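Side-chain contacts in basic membrane lipoprotein (Brucella melitensis biovar Abortus, PDB 3S99), which binds adenine and probably other purines such as guanine, and may deliver them to an ABC-type uptake system: residues Glu134-Gln139 / Phe233-Asp238; Ala152-Ser157 / Asn168-Gly173; Pro161-Gly166 / Thr213-Ser218; Asn275-Met280 / Thr339-Asn344. All coordinates share one frame; numbering follows the deposited sequence.

In the fold
Contacts 1, 2 and 3 have centres 8 to 10 Å apart, and all draw on one mixed sheet, in which strands 151-156, 211-214 and 231-236 run side by side. Helix 132-146 packs on it in contact 1, while helix 161-175 serves contact 2, through its later turns, and contact 3, through its first turn. Along the chain, contacts 2 and 3 interleave and both fall between the two halves of contact 1. Contact 4 comes later, its centre 13 to 17 Å from theirs, and ties the last strand of the parallel sheet to helix 337-341. Contact 3 lines part of the adenine pocket; contact 1 stands beside it, and contacts 2 and 4 pack the surrounding fold.

Contact 1. Residues Glu134-Gln139 / Phe233-Asp238; sequences EGRYVQ and FGQASD
One face of the F233 ring carries the aliphatic part of Q139, and one face of the R136 guanidinium carries OE1 of Q235. Q139 CB stands almost over the centre of the phenyl ring, 3.7 Å from the centroid and 9° off the normal, a CH-pi contact. Past CG the glutamine chain runs extended (chi2 -174°), which carries it back over the ring toward the F233 backbone, so the two side chains pass in opposite directions. The amide ends above the root of the ring, with Q139 OE1 3.4 Å from F233 CB and its plane 26° from the ring's. At the far end of the ring, F233 CZ comes to 3.2 Å from the backbone O of Q139.

The second pair is not directly bonded. Q235 OE1 is 3.3 Å from R136 NH2, yet it sits over the guanidinium face, where no N-H points. Water links them instead. One water accepts from both R136 NH2 and Q235 NE2, the latter at 2.9 Å. Another accepts from Q139 NE2 at 3.1 Å and lies within bonding distance of Q235 OE1 and G234 O. The direct bond of R136 NH2 goes to Q214 O on the neighbouring strand. Q235 brings this water-linked layer up to the purine site, its side chain about 4 Å from the bound adenine.

Helix 132-146 lies on strand 231-236, antiparallel to it with the local axes 10.8 Å apart. Strands 211-214 and 247-253 flank F233, while helix 295-310 packs against V138.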
loop_
_atom_site.group_PDB
_atom_site.type_symbol
_atom_site.label_atom_id
_atom_site.label_comp_id
_atom_site.label_asym_id
_atom_site.label_seq_id
_atom_site.Cartn_x
_atom_site.Cartn_y
_atom_site.Cartn_z
ATOM N N GLU A 134 -7.606 -4.406 -2.034
ATOM C CA GLU A 134 -8.421 -5.442 -1.436
ATOM C C GLU A 134 -8.676 -5.126 0.031
ATOM O O GLU A 134 -9.807 -5.216 0.486
ATOM C CB GLU A 134 -7.793 -6.823 -1.609
ATOM C CG GLU A 134 -7.833 -7.338 -3.043
ATOM C CD GLU A 134 -7.232 -8.748 -3.212
ATOM O OE1 GLU A 134 -6.470 -9.169 -2.342
ATOM O OE2 GLU A 134 -7.521 -9.432 -4.226
ATOM N N GLY A 135 -7.636 -4.665 0.740
ATOM C CA GLY A 135 -7.758 -4.202 2.117
ATOM C C GLY A 135 -8.599 -2.956 2.218
ATOM O O GLY A 135 -9.334 -2.778 3.175
ATOM N N ARG A 136 -8.499 -2.076 1.235
ATOM C CA ARG A 136 -9.287 -0.863 1.251
ATOM C C ARG A 136 -10.788 -1.177 1.252
ATOM O O ARG A 136 -11.581 -0.446 1.851
ATOM C CB ARG A 136 -8.977 -0.025 0.025
ATOM C CG ARG A 136 -7.557 0.522 -0.005
ATOM C CD ARG A 136 -7.409 1.668 0.941
ATOM N NE ARG A 136 -6.053 2.213 0.864
ATOM C CZ ARG A 136 -5.545 3.116 1.680
ATOM N NH1 ARG A 136 -6.238 3.597 2.691
ATOM N NH2 ARG A 136 -4.302 3.532 1.473
ATOM N N TYR A 137 -11.181 -2.240 0.562
ATOM C CA TYR A 137 -12.588 -2.571 0.451
ATOM C C TYR A 137 -13.140 -2.931 1.807
ATOM O O TYR A 137 -14.167 -2.397 2.218
ATOM C CB TYR A 137 -12.808 -3.691 -0.556
ATOM C CG TYR A 137 -14.252 -3.955 -0.855
ATOM C CD1 TYR A 137 -14.956 -4.916 -0.134
ATOM C CD2 TYR A 137 -14.918 -3.262 -1.871
ATOM C CE1 TYR A 137 -16.260 -5.182 -0.408
ATOM C CE2 TYR A 137 -16.220 -3.542 -2.170
ATOM C CZ TYR A 137 -16.886 -4.485 -1.432
ATOM O OH TYR A 137 -18.186 -4.748 -1.696
ATOM N N VAL A 138 -12.433 -3.801 2.520
ATOM C CA VAL A 138 -12.763 -4.142 3.868
ATOM C C VAL A 138 -12.852 -2.918 4.777
ATOM O O VAL A 138 -13.787 -2.779 5.550
ATOM C CB VAL A 138 -11.721 -5.108 4.486
ATOM C CG1 VAL A 138 -12.211 -5.568 5.819
ATOM C CG2 VAL A 138 -11.444 -6.289 3.564
ATOM N N GLN A 139 -11.876 -1.999 4.669
ATOM C CA GLN A 139 -11.935 -0.800 5.485
ATOM C C GLN A 139 -13.157 0.047 5.154
ATOM O O GLN A 139 -13.699 0.724 6.025
ATOM C CB GLN A 139 -10.607 0.013 5.363
ATOM C CG GLN A 139 -9.430 -0.799 5.871
ATOM C CD GLN A 139 -8.079 -0.106 5.958
ATOM O OE1 GLN A 139 -7.240 -0.551 6.734
ATOM N NE2 GLN A 139 -7.840 0.937 5.145
ATOM N N PHE A 233 -7.798 4.056 10.258
ATOM C CA PHE A 233 -7.143 2.821 9.782
ATOM C C PHE A 233 -5.637 3.031 9.689
ATOM O O PHE A 233 -5.175 4.051 9.197
ATOM C CB PHE A 233 -7.724 2.392 8.436
ATOM C CG PHE A 233 -9.243 2.161 8.479
ATOM C CD1 PHE A 233 -9.764 0.968 8.959
ATOM C CD2 PHE A 233 -10.125 3.149 8.058
ATOM C CE1 PHE A 233 -11.172 0.744 9.017
ATOM C CE2 PHE A 233 -11.509 2.940 8.075
ATOM C CZ PHE A 233 -12.036 1.761 8.573
ATOM N N GLY A 234 -4.864 2.056 10.161
ATOM C CA GLY A 234 -3.439 2.056 9.906
ATOM C C GLY A 234 -3.115 1.680 8.479
ATOM O O GLY A 234 -3.932 1.086 7.772
ATOM N N GLN A 235 -1.888 2.004 8.080
ATOM C CA GLN A 235 -1.440 1.853 6.715
ATOM C C GLN A 235 -0.114 1.140 6.666
ATOM O O GLN A 235 0.833 1.595 7.296
ATOM C CB GLN A 235 -1.257 3.254 6.105
ATOM C CG GLN A 235 -0.664 3.327 4.666
ATOM C CD GLN A 235 -1.481 2.672 3.580
ATOM O OE1 GLN A 235 -2.569 2.079 3.814
ATOM N NE2 GLN A 235 -0.972 2.788 2.349
ATOM N N ALA A 236 -0.056 0.043 5.918
ATOM C CA ALA A 236 1.157 -0.711 5.649
ATOM C C ALA A 236 1.492 -1.603 6.826
ATOM O O ALA A 236 1.811 -2.800 6.651
ATOM C CB ALA A 236 2.361 0.248 5.350
ATOM N N SER A 237 1.500 -0.980 8.009
ATOM C CA SER A 237 1.790 -1.650 9.267
ATOM C C SER A 237 0.592 -1.620 10.170
ATOM O O SER A 237 -0.243 -0.720 10.062
ATOM C CB SER A 237 2.913 -0.894 9.997
ATOM O OG SER A 237 3.476 -1.755 10.992
ATOM N N ASP A 238 0.536 -2.565 11.113
ATOM C CA ASP A 238 -0.443 -2.484 12.198
ATOM C C ASP A 238 0.009 -1.360 13.123
ATOM O O ASP A 238 1.012 -1.502 13.797
ATOM C CB ASP A 238 -0.583 -3.825 12.942
ATOM C CG ASP A 238 -1.656 -3.786 14.034
ATOM O OD1 ASP A 238 -2.214 -2.685 14.290
ATOM O OD2 ASP A 238 -1.927 -4.857 14.646
HETATM O O HOH W 1 -2.216 1.409 0.088
HETATM O O HOH W 2 -4.903 1.754 5.329
#

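Contact 2. Residues Ala152-Ser157 / Asn168-Gly173; sequences AGYIGS and NSFMLG
With chi1 at -151°, the Y154 ring swings off strand 151-156 toward the helix, and F170, its CG trans to its own nitrogen (chi1 180°), reaches back from the helix toward the strand. The two aromatic side chains slide past one another in opposite directions and meet as an offset edge-to-face pair, the edge of Y154 directed at the face of F170. Their centroids are 5.5 Å apart and their planes stand 75° from each other. The touching is done by one flank of the tyrosine: Y154 CE2 lies 3.8 Å from F170 CD2, and F170 CB sits in the plane of the tyrosine ring, at its edge.

A152, two residues earlier on the same side of the strand, takes the outer rim of the phenylalanine. Its CB lies in the F170 ring plane, 3.9 Å from CE2. Purely apolar and fully buried, the contact also leans on V183 of strand 182-187 and, through F170, on A143 of helix 132-146.

Strand 151-156, helix 161-175 and strand 182-187 form a beta-alpha-beta unit, and this aromatic pair seats the connecting helix on the first strand of that crossover.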
loop_
_atom_site.group_PDB
_atom_site.type_symbol
_atom_site.label_atom_id
_atom_site.label_comp_id
_atom_site.label_asym_id
_atom_site.label_seq_id
_atom_site.Cartn_x
_atom_site.Cartn_y
_atom_site.Cartn_z
ATOM N N ALA A 152 -15.757 10.032 5.721
ATOM C CA ALA A 152 -14.379 9.738 6.038
ATOM C C ALA A 152 -13.418 10.797 5.485
ATOM O O ALA A 152 -13.631 11.357 4.425
ATOM C CB ALA A 152 -13.993 8.372 5.510
ATOM N N GLY A 153 -12.368 11.078 6.226
ATOM C CA GLY A 153 -11.246 11.874 5.716
ATOM C C GLY A 153 -10.202 10.997 5.082
ATOM O O GLY A 153 -9.773 10.008 5.660
ATOM N N TYR A 154 -9.790 11.339 3.877
ATOM C CA TYR A 154 -8.828 10.507 3.159
ATOM C C TYR A 154 -7.596 11.337 2.833
ATOM O O TYR A 154 -7.681 12.357 2.157
ATOM C CB TYR A 154 -9.477 9.959 1.898
ATOM C CG TYR A 154 -8.944 8.630 1.417
ATOM C CD1 TYR A 154 -7.629 8.489 0.966
ATOM C CD2 TYR A 154 -9.790 7.516 1.328
ATOM C CE1 TYR A 154 -7.149 7.226 0.527
ATOM C CE2 TYR A 154 -9.320 6.272 0.888
ATOM C CZ TYR A 154 -7.998 6.143 0.482
ATOM O OH TYR A 154 -7.551 4.923 0.007
ATOM N N ILE A 155 -6.452 10.899 3.331
ATOM C CA ILE A 155 -5.190 11.642 3.157
ATOM C C ILE A 155 -4.424 10.988 2.009
ATOM O O ILE A 155 -3.869 9.899 2.161
ATOM C CB ILE A 155 -4.373 11.660 4.427
ATOM C CG1 ILE A 155 -5.184 12.322 5.530
ATOM C CG2 ILE A 155 -3.003 12.398 4.212
ATOM C CD1 ILE A 155 -4.573 12.213 6.913
ATOM N N GLY A 156 -4.441 11.647 0.850
ATOM C CA GLY A 156 -3.825 11.118 -0.335
ATOM C C GLY A 156 -2.368 11.507 -0.371
ATOM O O GLY A 156 -1.974 12.544 0.170
ATOM N N SER A 157 -1.562 10.656 -0.996
ATOM C CA SER A 157 -0.137 10.920 -1.215
ATOM C C SER A 157 0.014 11.637 -2.543
ATOM O O SER A 157 -0.082 12.866 -2.602
ATOM C CB SER A 157 0.642 9.592 -1.221
ATOM O OG SER A 157 -0.110 8.526 -1.838
ATOM N N ASN A 168 -11.025 4.436 -4.740
ATOM C CA ASN A 168 -12.199 3.854 -5.389
ATOM C C ASN A 168 -12.671 2.615 -4.684
ATOM O O ASN A 168 -13.873 2.468 -4.451
ATOM C CB ASN A 168 -11.931 3.545 -6.845
ATOM C CG ASN A 168 -11.950 4.779 -7.715
ATOM O OD1 ASN A 168 -12.639 5.744 -7.410
ATOM N ND2 ASN A 168 -11.190 4.744 -8.820
ATOM N N SER A 169 -11.745 1.721 -4.341
ATOM C CA SER A 169 -12.108 0.518 -3.615
ATOM C C SER A 169 -12.723 0.783 -2.248
ATOM O O SER A 169 -13.711 0.143 -1.865
ATOM C CB SER A 169 -10.906 -0.388 -3.455
ATOM O OG SER A 169 -11.326 -1.608 -2.910
ATOM N N PHE A 170 -12.131 1.712 -1.504
ATOM C CA PHE A 170 -12.660 2.139 -0.219
ATOM C C PHE A 170 -14.113 2.633 -0.314
ATOM O O PHE A 170 -14.983 2.220 0.465
ATOM C CB PHE A 170 -11.736 3.210 0.370
ATOM C CG PHE A 170 -12.182 3.741 1.702
ATOM C CD1 PHE A 170 -11.999 3.006 2.855
ATOM C CD2 PHE A 170 -12.742 5.012 1.802
ATOM C CE1 PHE A 170 -12.399 3.508 4.087
ATOM C CE2 PHE A 170 -13.157 5.511 3.044
ATOM C CZ PHE A 170 -12.970 4.773 4.171
ATOM N N MET A 171 -14.378 3.469 -1.323
ATOM C CA MET A 171 -15.707 3.996 -1.555
ATOM C C MET A 171 -16.700 2.861 -1.912
ATOM O O MET A 171 -17.838 2.817 -1.379
ATOM C CB MET A 171 -15.650 5.062 -2.678
ATOM C CG MET A 171 -16.945 5.789 -2.974
ATOM S SD MET A 171 -17.696 6.736 -1.578
ATOM C CE MET A 171 -16.206 7.339 -0.815
ATOM N N LEU A 172 -16.294 1.957 -2.801
ATOM C CA LEU A 172 -17.171 0.854 -3.197
ATOM C C LEU A 172 -17.526 -0.012 -1.978
ATOM O O LEU A 172 -18.674 -0.430 -1.833
ATOM C CB LEU A 172 -16.534 -0.017 -4.299
ATOM C CG LEU A 172 -16.396 0.674 -5.671
ATOM C CD1 LEU A 172 -15.521 -0.129 -6.655
ATOM C CD2 LEU A 172 -17.761 0.877 -6.297
ATOM N N GLY A 173 -16.537 -0.298 -1.133
ATOM C CA GLY A 173 -16.767 -1.007 0.123
ATOM C C GLY A 173 -17.791 -0.290 1.002
ATOM O O GLY A 173 -18.783 -0.886 1.442
#

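Contact 3. Residues Pro161-Gly166 / Thr213-Ser218; sequences PEVVQG and TQHTDS. With ADE (adenine), chain T.
E162 OE2 accepts from NE2 of H215 at 2.9 Å and also lies 2.7 Å from N7 of the bound adenine. The histidine donates in a fairly straight bond (160° at the hydrogen), with the carboxylate oxygen in the imidazole plane; seen from the glutamate, the donor arrives on the anti side, 22° out of the carboxylate plane. The glutamate chain is extended throughout, chi1 at 177°, and so carries its carboxylate off the first turn of helix 161-175 to the purine. So short a distance is consistent with a hydrogen bond between OE2 and N7, which would need a proton on one of them.

V163 CG2 sits squarely over one face of the imidazole, 3.7 Å from the centroid, a CH-pi contact. At the other nitrogen, ND1 pairs with a water 2.6 Å away, and that water donates to V163 O at 3.0 Å, linking histidine and helix a second time. The N6 amino group of adenine lies at the ring edge, near CD2.

Beyond H215 the loop curves back so that D217 OD1 comes 2.7 Å from adenine N1. Q214 braces this curve: its NE2 donates to T216 O and S218 O, each at 2.8 Å, the second bond lying in the carbonyl plane.

E162, H215 and D217 thus line the adenine pocket, lying against N7, N6 and N1 from the start of helix 161-175 and the loop after strand 211-214, with W42, W191 and S94, whose OG bonds to the adenine, among the other residues of the site.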
loop_
_atom_site.group_PDB
_atom_site.type_symbol
_atom_site.label_atom_id
_atom_site.label_comp_id
_atom_site.label_asym_id
_atom_site.label_seq_id
_atom_site.Cartn_x
_atom_site.Cartn_y
_atom_site.Cartn_z
ATOM N N PRO A 161 -1.998 5.674 -10.141
ATOM C CA PRO A 161 -3.095 4.703 -10.188
ATOM C C PRO A 161 -3.269 3.855 -8.923
ATOM O O PRO A 161 -4.397 3.603 -8.520
ATOM C CB PRO A 161 -2.736 3.821 -11.399
ATOM C CG PRO A 161 -1.928 4.741 -12.300
ATOM C CD PRO A 161 -1.104 5.551 -11.304
ATOM N N GLU A 162 -2.190 3.445 -8.277
ATOM C CA GLU A 162 -2.318 2.714 -6.993
ATOM C C GLU A 162 -3.200 3.455 -5.956
ATOM O O GLU A 162 -4.021 2.833 -5.247
ATOM C CB GLU A 162 -0.949 2.434 -6.369
ATOM C CG GLU A 162 -0.995 1.744 -4.993
ATOM C CD GLU A 162 0.373 1.583 -4.382
ATOM O OE1 GLU A 162 1.297 1.198 -5.138
ATOM O OE2 GLU A 162 0.534 1.841 -3.161
ATOM N N VAL A 163 -3.047 4.773 -5.895
ATOM C CA VAL A 163 -3.797 5.565 -4.924
ATOM C C VAL A 163 -5.249 5.748 -5.360
ATOM O O VAL A 163 -6.159 5.641 -4.519
ATOM C CB VAL A 163 -3.100 6.914 -4.652
ATOM C CG1 VAL A 163 -3.885 7.718 -3.617
ATOM C CG2 VAL A 163 -1.659 6.661 -4.178
ATOM N N VAL A 164 -5.468 5.971 -6.661
ATOM C CA VAL A 164 -6.815 6.078 -7.194
ATOM C C VAL A 164 -7.584 4.761 -6.993
ATOM O O VAL A 164 -8.735 4.777 -6.579
ATOM C CB VAL A 164 -6.857 6.439 -8.678
ATOM C CG1 VAL A 164 -8.295 6.537 -9.142
ATOM C CG2 VAL A 164 -6.131 7.765 -8.948
ATOM N N GLN A 165 -6.953 3.631 -7.301
ATOM C CA GLN A 165 -7.527 2.335 -6.966
ATOM C C GLN A 165 -8.013 2.262 -5.510
ATOM O O GLN A 165 -9.099 1.779 -5.239
ATOM C CB GLN A 165 -6.507 1.220 -7.151
ATOM C CG GLN A 165 -6.029 0.921 -8.594
ATOM C CD GLN A 165 -4.794 0.001 -8.534
ATOM O OE1 GLN A 165 -4.621 -0.719 -7.541
ATOM N NE2 GLN A 165 -3.924 0.058 -9.554
ATOM N N GLY A 166 -7.177 2.720 -4.585
ATOM C CA GLY A 166 -7.442 2.598 -3.156
ATOM C C GLY A 166 -8.615 3.438 -2.701
ATOM O O GLY A 166 -9.461 2.975 -1.929
ATOM N N THR A 213 -8.358 7.913 7.211
ATOM C CA THR A 213 -7.589 6.911 6.534
ATOM C C THR A 213 -6.618 7.597 5.597
ATOM O O THR A 213 -6.826 8.767 5.210
ATOM C CB THR A 213 -8.533 5.973 5.716
ATOM O OG1 THR A 213 -7.800 4.812 5.298
ATOM C CG2 THR A 213 -9.061 6.691 4.530
ATOM N N GLN A 214 -5.614 6.859 5.159
ATOM C CA GLN A 214 -4.505 7.475 4.396
ATOM C C GLN A 214 -3.848 6.563 3.381
ATOM O O GLN A 214 -3.914 5.345 3.504
ATOM C CB GLN A 214 -3.417 7.963 5.346
ATOM C CG GLN A 214 -2.560 6.827 5.888
ATOM C CD GLN A 214 -1.712 7.242 7.035
ATOM O OE1 GLN A 214 -2.211 7.818 8.020
ATOM N NE2 GLN A 214 -0.417 6.931 6.953
ATOM N N HIS A 215 -3.193 7.177 2.388
ATOM C CA HIS A 215 -2.231 6.470 1.539
ATOM C C HIS A 215 -0.827 7.077 1.608
ATOM O O HIS A 215 -0.021 6.942 0.681
ATOM C CB HIS A 215 -2.726 6.447 0.105
ATOM C CG HIS A 215 -2.259 5.263 -0.683
ATOM N ND1 HIS A 215 -3.125 4.486 -1.434
ATOM C CD2 HIS A 215 -1.017 4.760 -0.898
ATOM C CE1 HIS A 215 -2.434 3.539 -2.049
ATOM N NE2 HIS A 215 -1.152 3.695 -1.762
ATOM N N THR A 216 -0.541 7.747 2.721
ATOM C CA THR A 216 0.811 8.199 3.047
ATOM C C THR A 216 1.446 7.208 4.042
ATOM O O THR A 216 0.782 6.266 4.523
ATOM C CB THR A 216 0.745 9.601 3.628
ATOM O OG1 THR A 216 -0.110 9.591 4.795
ATOM C CG2 THR A 216 0.215 10.602 2.541
ATOM N N ASP A 217 2.723 7.413 4.342
ATOM C CA ASP A 217 3.595 6.368 4.909
ATOM C C ASP A 217 3.704 6.335 6.427
ATOM O O ASP A 217 4.159 5.340 6.993
ATOM C CB ASP A 217 5.007 6.522 4.307
ATOM C CG ASP A 217 5.065 6.151 2.813
ATOM O OD1 ASP A 217 4.010 5.704 2.265
ATOM O OD2 ASP A 217 6.180 6.268 2.197
ATOM N N SER A 218 3.308 7.417 7.100
ATOM C CA SER A 218 3.687 7.571 8.501
ATOM C C SER A 218 2.518 7.423 9.457
ATOM O O SER A 218 1.354 7.419 9.049
ATOM C CB SER A 218 4.373 8.932 8.754
ATOM O OG SER A 218 3.404 9.910 9.049
HETATM N N9 ADE T . 5.227 3.116 -3.698
HETATM C C8 ADE T . 4.030 2.477 -3.940
HETATM N N7 ADE T . 3.161 2.545 -2.961
HETATM C C5 ADE T . 3.890 3.301 -2.036
HETATM C C6 ADE T . 3.520 3.722 -0.789
HETATM N N6 ADE T . 2.305 3.349 -0.359
HETATM N N1 ADE T . 4.422 4.459 -0.062
HETATM C C2 ADE T . 5.614 4.750 -0.610
HETATM N N3 ADE T . 6.082 4.400 -1.808
HETATM C C4 ADE T . 5.144 3.670 -2.456
HETATM O O HOH W 3 -5.723 4.916 -1.688
#

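Contact 4. Residues Asn275-Met280 / Thr339-Asn344; sequences NIWWGM and TLLGMN
The last strand of the parallel sheet, 275-278, sends one large side chain, the indole of W277, out to the short helix 337-341, where two successive leucines receive it. L341 lies over a face of the six-membered ring: its CD2 is 3.8 Å from the centroid and 20° off the normal, displaced toward the rim, so the closest ring atom is CZ3, 3.6 Å from CD2. L341 CG reaches the same CZ3 at an equal 3.6 Å, which shifts the CH-pi contact toward the CZ3 side of the ring. The indole and the leucine branch slide past each other in opposite directions.

L340 meets the ring from a different quarter. Its CB lies in the indole plane, at the edge, 3.7 Å from CH2, with CD1 also close to CH2, and the two side chains cross at about a right angle. One leucine therefore limits the indole above its plane and the next one limits it end on. W277 has CG trans to its nitrogen (chi1 -166°), which swings the indole toward the helix, and chi2 near 11° turns its benzene part to the leucines.

On the pyrrole side, NE1 donates to A130 O, at the end of strand 125-130, and R131 makes a cation-pi contact with the indole. Q165 of helix 161-175 also touches W277, and its NE2 bonds to L340 O, so helix 337-341 sits between this edge strand, the start of helix 161-175 and W328 of strand 327-329.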
loop_
_atom_site.group_PDB
_atom_site.type_symbol
_atom_site.label_atom_id
_atom_site.label_comp_id
_atom_site.label_asym_id
_atom_site.label_seq_id
_atom_site.Cartn_x
_atom_site.Cartn_y
_atom_site.Cartn_z
ATOM N N ASN A 275 7.010 -10.497 -13.213
ATOM C CA ASN A 275 6.102 -9.414 -12.843
ATOM C C ASN A 275 4.885 -10.068 -12.157
ATOM O O ASN A 275 4.175 -10.914 -12.752
ATOM C CB ASN A 275 5.716 -8.646 -14.127
ATOM C CG ASN A 275 4.538 -7.707 -13.950
ATOM O OD1 ASN A 275 3.633 -7.934 -13.135
ATOM N ND2 ASN A 275 4.521 -6.651 -14.757
ATOM N N ILE A 276 4.639 -9.677 -10.919
ATOM C CA ILE A 276 3.555 -10.270 -10.134
ATOM C C ILE A 276 2.699 -9.195 -9.473
ATOM O O ILE A 276 3.183 -8.115 -9.084
ATOM C CB ILE A 276 4.113 -11.290 -9.063
ATOM C CG1 ILE A 276 5.094 -10.629 -8.079
ATOM C CG2 ILE A 276 4.823 -12.434 -9.742
ATOM C CD1 ILE A 276 4.490 -10.284 -6.765
ATOM N N TRP A 277 1.416 -9.488 -9.353
ATOM C CA TRP A 277 0.523 -8.627 -8.632
ATOM C C TRP A 277 -0.326 -9.522 -7.792
ATOM O O TRP A 277 -1.195 -10.255 -8.306
ATOM C CB TRP A 277 -0.316 -7.772 -9.585
ATOM C CG TRP A 277 -1.014 -6.617 -8.910
ATOM C CD1 TRP A 277 -0.807 -6.146 -7.647
ATOM C CD2 TRP A 277 -1.990 -5.761 -9.501
ATOM N NE1 TRP A 277 -1.601 -5.044 -7.406
ATOM C CE2 TRP A 277 -2.336 -4.783 -8.533
ATOM C CE3 TRP A 277 -2.608 -5.720 -10.754
ATOM C CZ2 TRP A 277 -3.276 -3.771 -8.778
ATOM C CZ3 TRP A 277 -3.552 -4.678 -11.008
ATOM C CH2 TRP A 277 -3.886 -3.744 -9.998
ATOM N N TRP A 278 -0.039 -9.529 -6.492
ATOM C CA TRP A 278 -0.693 -10.478 -5.610
ATOM C C TRP A 278 -1.458 -9.754 -4.506
ATOM O O TRP A 278 -1.148 -8.609 -4.170
ATOM C CB TRP A 278 0.337 -11.405 -4.977
ATOM C CG TRP A 278 1.033 -12.344 -5.903
ATOM C CD1 TRP A 278 0.652 -12.711 -7.179
ATOM C CD2 TRP A 278 2.222 -13.081 -5.617
ATOM N NE1 TRP A 278 1.559 -13.599 -7.705
ATOM C CE2 TRP A 278 2.517 -13.869 -6.762
ATOM C CE3 TRP A 278 3.068 -13.161 -4.504
ATOM C CZ2 TRP A 278 3.644 -14.704 -6.832
ATOM C CZ3 TRP A 278 4.180 -14.016 -4.563
ATOM C CH2 TRP A 278 4.465 -14.757 -5.725
ATOM N N GLY A 279 -2.439 -10.455 -3.921
ATOM C CA GLY A 279 -3.311 -9.875 -2.913
ATOM C C GLY A 279 -3.473 -10.771 -1.715
ATOM O O GLY A 279 -2.508 -11.413 -1.256
ATOM N N MET A 280 -4.701 -10.835 -1.206
ATOM C CA MET A 280 -4.966 -11.560 0.022
ATOM C C MET A 280 -4.840 -13.079 -0.166
ATOM O O MET A 280 -4.342 -13.769 0.725
ATOM C CB MET A 280 -6.353 -11.203 0.553
ATOM C CG MET A 280 -6.454 -9.761 1.032
ATOM S SD MET A 280 -8.089 -9.272 1.608
ATOM C CE MET A 280 -7.621 -7.830 2.572
ATOM N N THR A 339 -6.702 -2.149 -16.721
ATOM C CA THR A 339 -7.457 -0.916 -16.441
ATOM C C THR A 339 -7.085 -0.355 -15.061
ATOM O O THR A 339 -6.848 0.850 -14.909
ATOM C CB THR A 339 -8.960 -1.159 -16.514
ATOM O OG1 THR A 339 -9.269 -1.673 -17.808
ATOM C CG2 THR A 339 -9.778 0.148 -16.286
ATOM N N LEU A 340 -6.982 -1.231 -14.068
ATOM C CA LEU A 340 -6.615 -0.798 -12.723
ATOM C C LEU A 340 -5.236 -0.141 -12.706
ATOM O O LEU A 340 -5.018 0.862 -12.009
ATOM C CB LEU A 340 -6.665 -1.964 -11.719
ATOM C CG LEU A 340 -7.984 -2.755 -11.615
ATOM C CD1 LEU A 340 -7.990 -3.651 -10.361
ATOM C CD2 LEU A 340 -9.204 -1.810 -11.656
ATOM N N LEU A 341 -4.311 -0.676 -13.500
ATOM C CA LEU A 341 -2.904 -0.287 -13.403
ATOM C C LEU A 341 -2.685 1.095 -13.976
ATOM O O LEU A 341 -1.693 1.774 -13.658
ATOM C CB LEU A 341 -2.007 -1.316 -14.120
ATOM C CG LEU A 341 -1.685 -2.603 -13.350
ATOM C CD1 LEU A 341 -0.734 -3.469 -14.161
ATOM C CD2 LEU A 341 -1.050 -2.286 -11.995
ATOM N N GLY A 342 -3.601 1.515 -14.835
ATOM C CA GLY A 342 -3.584 2.878 -15.347
ATOM C C GLY A 342 -4.698 3.736 -14.795
ATOM O O GLY A 342 -4.935 4.810 -15.330
ATOM N N MET A 343 -5.371 3.296 -13.723
ATOM C CA MET A 343 -6.605 3.953 -13.236
ATOM C C MET A 343 -6.416 5.448 -12.959
ATOM O O MET A 343 -5.593 5.843 -12.122
ATOM C CB MET A 343 -7.150 3.265 -11.978
ATOM C CG MET A 343 -8.618 3.594 -11.643
ATOM S SD MET A 343 -9.147 2.579 -10.262
ATOM C CE MET A 343 -10.696 1.936 -10.866
ATOM N N ASN A 344 -7.180 6.264 -13.682
ATOM C CA ASN A 344 -7.071 7.723 -13.578
ATOM C C ASN A 344 -8.456 8.403 -13.556
ATOM O O ASN A 344 -8.630 9.516 -14.028
ATOM C CB ASN A 344 -6.190 8.265 -14.716
ATOM C CG ASN A 344 -6.789 8.017 -16.088
ATOM O OD1 ASN A 344 -7.848 7.387 -16.226
ATOM N ND2 ASN A 344 -6.120 8.511 -17.119
#